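PDB 5A3D: DNA repair protein RAD14 from Saccharomyces cerevisiae, which binds damaged, kinked DNA through its zinc-containing DNA-binding domain and is required for the incision step of nucleotide excision repair. Local coordinates for residues H63-P68 with M78-R83. Residues are numbered along the deposited sequence; the frame is centred on the assembly and turned at random.
With nucleotides of chain D.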
# COMPACT_ATOMS: atom_id res chain seq x y z
N HIS B 63 -17.77 10.38 -5.00
CA HIS B 63 -18.56 10.42 -3.77
C HIS B 63 -18.69 8.98 -3.37
O HIS B 63 -18.51 8.08 -4.22
CB HIS B 63 -19.92 11.06 -3.94
CG HIS B 63 -19.87 12.52 -4.26
ND1 HIS B 63 -19.84 13.00 -5.55
CD2 HIS B 63 -19.89 13.61 -3.45
CE1 HIS B 63 -19.79 14.33 -5.53
NE2 HIS B 63 -19.81 14.72 -4.26
N ARG B 64 -18.90 8.73 -2.10
CA ARG B 64 -19.15 7.37 -1.72
C ARG B 64 -19.99 7.32 -0.41
O ARG B 64 -19.89 8.20 0.42
CB ARG B 64 -17.89 6.54 -1.52
CG ARG B 64 -16.97 6.93 -0.39
CD ARG B 64 -15.60 6.15 -0.44
NE ARG B 64 -14.63 6.49 -1.55
CZ ARG B 64 -14.50 7.66 -2.18
NH1 ARG B 64 -15.18 8.76 -1.79
NH2 ARG B 64 -13.65 7.78 -3.19
N LEU B 65 -20.80 6.30 -0.33
CA LEU B 65 -21.51 5.93 0.87
C LEU B 65 -20.84 4.74 1.52
O LEU B 65 -20.69 3.72 0.90
CB LEU B 65 -22.88 5.51 0.46
CG LEU B 65 -24.09 5.39 1.48
CD1 LEU B 65 -25.25 4.41 1.16
CD2 LEU B 65 -24.08 5.84 2.89
N GLU B 66 -20.60 4.83 2.82
CA GLU B 66 -20.09 3.68 3.57
C GLU B 66 -21.14 3.07 4.44
O GLU B 66 -22.02 3.79 5.04
CB GLU B 66 -18.86 4.12 4.36
CG GLU B 66 -17.72 4.25 3.40
CD GLU B 66 -16.36 4.39 4.02
OE1 GLU B 66 -16.31 4.43 5.28
OE2 GLU B 66 -15.37 4.48 3.20
N LYS B 67 -21.07 1.76 4.56
CA LYS B 67 -21.94 1.01 5.45
C LYS B 67 -21.19 -0.09 6.14
O LYS B 67 -20.08 -0.46 5.71
CB LYS B 67 -23.06 0.38 4.63
CG LYS B 67 -23.65 1.36 3.60
CD LYS B 67 -25.05 1.67 3.89
CE LYS B 67 -25.38 2.20 5.25
NZ LYS B 67 -26.61 3.10 5.11
N PRO B 68 -21.78 -0.64 7.25
CA PRO B 68 -21.18 -1.83 7.85
C PRO B 68 -21.00 -2.90 6.77
O PRO B 68 -21.87 -3.05 5.88
CB PRO B 68 -22.23 -2.25 8.91
CG PRO B 68 -22.95 -0.97 9.27
CD PRO B 68 -23.06 -0.29 7.88
N MET B 78 -18.06 -1.51 4.04
CA MET B 78 -18.46 -1.55 2.64
C MET B 78 -18.47 -0.17 2.07
O MET B 78 -18.88 0.79 2.74
CB MET B 78 -19.85 -2.19 2.57
CG MET B 78 -20.37 -2.31 1.13
SD MET B 78 -21.82 -3.40 0.96
CE MET B 78 -23.02 -2.65 2.06
N GLN B 79 -18.08 -0.05 0.81
CA GLN B 79 -18.05 1.26 0.09
C GLN B 79 -18.89 1.19 -1.20
O GLN B 79 -18.68 0.30 -1.98
CB GLN B 79 -16.62 1.68 -0.21
CG GLN B 79 -15.79 1.89 1.11
CD GLN B 79 -14.33 2.20 0.86
OE1 GLN B 79 -13.87 2.18 -0.27
NE2 GLN B 79 -13.61 2.54 1.92
N LEU B 80 -19.84 2.10 -1.34
CA LEU B 80 -20.82 2.10 -2.42
C LEU B 80 -20.58 3.39 -3.25
O LEU B 80 -20.53 4.51 -2.73
CB LEU B 80 -22.23 2.00 -1.94
CG LEU B 80 -22.56 0.73 -1.07
CD1 LEU B 80 -23.95 0.84 -0.52
CD2 LEU B 80 -22.42 -0.45 -1.97
N PHE B 81 -20.49 3.17 -4.51
CA PHE B 81 -20.18 4.22 -5.54
C PHE B 81 -21.39 4.27 -6.53
O PHE B 81 -22.01 3.22 -6.76
CB PHE B 81 -18.92 3.89 -6.30
CG PHE B 81 -17.72 3.85 -5.44
CD1 PHE B 81 -17.45 2.70 -4.71
CD2 PHE B 81 -16.85 4.94 -5.33
CE1 PHE B 81 -16.28 2.61 -3.94
CE2 PHE B 81 -15.71 4.84 -4.50
CZ PHE B 81 -15.44 3.67 -3.81
N VAL B 82 -21.66 5.45 -7.06
CA VAL B 82 -22.82 5.61 -8.01
C VAL B 82 -22.30 5.30 -9.42
O VAL B 82 -21.24 5.82 -9.89
CB VAL B 82 -23.66 6.93 -7.88
CG1 VAL B 82 -22.94 8.18 -8.33
CG2 VAL B 82 -25.01 6.78 -8.60
N ARG B 83 -23.10 4.49 -10.11
CA ARG B 83 -22.69 4.02 -11.40
C ARG B 83 -22.29 5.18 -12.31
O ARG B 83 -21.27 5.06 -12.97
CB ARG B 83 -23.69 3.09 -12.07
CG ARG B 83 -23.09 2.63 -13.38
CD ARG B 83 -23.95 1.70 -14.16
NE ARG B 83 -24.43 0.52 -13.53
CZ ARG B 83 -23.72 -0.59 -13.43
NH1 ARG B 83 -22.47 -0.60 -13.90
NH2 ARG B 83 -24.27 -1.68 -12.88
P DG D 3 -16.76 -3.73 -0.78
OP1 DG D 3 -17.14 -2.29 -0.67
OP2 DG D 3 -16.47 -4.31 -2.08
O5' DG D 3 -15.50 -3.98 0.17
C5' DG D 3 -15.54 -3.59 1.54
C4' DG D 3 -14.14 -3.57 2.11
O4' DG D 3 -13.66 -4.92 2.31
C3' DG D 3 -13.08 -2.88 1.26
O3' DG D 3 -12.35 -2.28 2.31
C2' DG D 3 -12.43 -4.04 0.51
C1' DG D 3 -12.53 -5.19 1.51
N9 DG D 3 -12.67 -6.54 0.98
C8 DG D 3 -13.46 -6.97 -0.06
N7 DG D 3 -13.43 -8.26 -0.23
C5 DG D 3 -12.54 -8.71 0.74
C6 DG D 3 -12.12 -10.02 1.05
O6 DG D 3 -12.41 -11.07 0.48
N1 DG D 3 -11.20 -10.03 2.10
C2 DG D 3 -10.80 -8.92 2.80
N2 DG D 3 -9.95 -9.13 3.81
N3 DG D 3 -11.23 -7.70 2.55
C4 DG D 3 -12.10 -7.67 1.52
O5' DG D 1 -25.33 -10.39 0.62
C5' DG D 1 -24.96 -9.00 0.75
C4' DG D 1 -24.65 -8.43 -0.61
O4' DG D 1 -25.67 -7.67 -1.30
C3' DG D 1 -23.27 -7.86 -0.97
O3' DG D 1 -22.46 -8.83 -1.67
C2' DG D 1 -23.59 -6.63 -1.82
C1' DG D 1 -25.11 -6.44 -1.76
N9 DG D 1 -25.52 -5.38 -0.85
C8 DG D 1 -25.54 -5.40 0.52
N7 DG D 1 -25.92 -4.27 1.05
C5 DG D 1 -26.13 -3.43 -0.04
C6 DG D 1 -26.55 -2.08 -0.10
O6 DG D 1 -26.81 -1.31 0.84
N1 DG D 1 -26.66 -1.63 -1.42
C2 DG D 1 -26.39 -2.39 -2.53
N2 DG D 1 -26.56 -1.78 -3.71
N3 DG D 1 -25.97 -3.64 -2.49
C4 DG D 1 -25.88 -4.10 -1.22
O HOH W 1 -19.45 7.38 -6.78
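Leu80 O is gripped twice from the facing segment: Leu65 N donates to it at 3.0 Å, and Arg64 CA sends a C-H contact from 3.3 Å. The pair Leu65-Leu80 belongs to the antiparallel beta hairpin of strands 65-67 and 78-82 in the Rad14 DNA-binding domain. Leu80 N returns the bond to Leu65 O, and a second reciprocal pair joins Lys67 to Met78. At the intervening non-hydrogen-bonded pair, Glu66 and Gln79 run side by side with carboxylate and amide planes nearly parallel, Glu66 OE2 lying 2.9 Å from Gln79 NE2. Glu66 OE1 turns to a salt bridge with Arg77; an alanine in place of Glu66 would probably leave Arg77 without that mate and the Gln79 side chain freer to turn. Arg64 CB rests over one face of the Phe81 ring, offset toward the rim, while a bend at chi3 (70°) sets NE within 3.5 Å of Phe81 CE2, guanidinium and ring planes standing 79° apart; NH2 bonds onward to Leu56 O. The other face of the hairpin carries Leu65, Lys67, Met78 and Leu80, with Leu65 CD1 and Leu80 CD1 4.2 Å apart. It meets bound DNA: Met78 CE lies 3.5 Å from N7 of guanine DG1 of chain D, and Leu80 CD1 touches the same base. The backbone takes part too, Gln79 N donating almost straight (174°) to phosphate OP1 of DG3 of chain D at 2.8 Å. Beyond the paired residues, one water bridges the two segments, donating to His63 O at 2.8 Å and accepting from Val82 N.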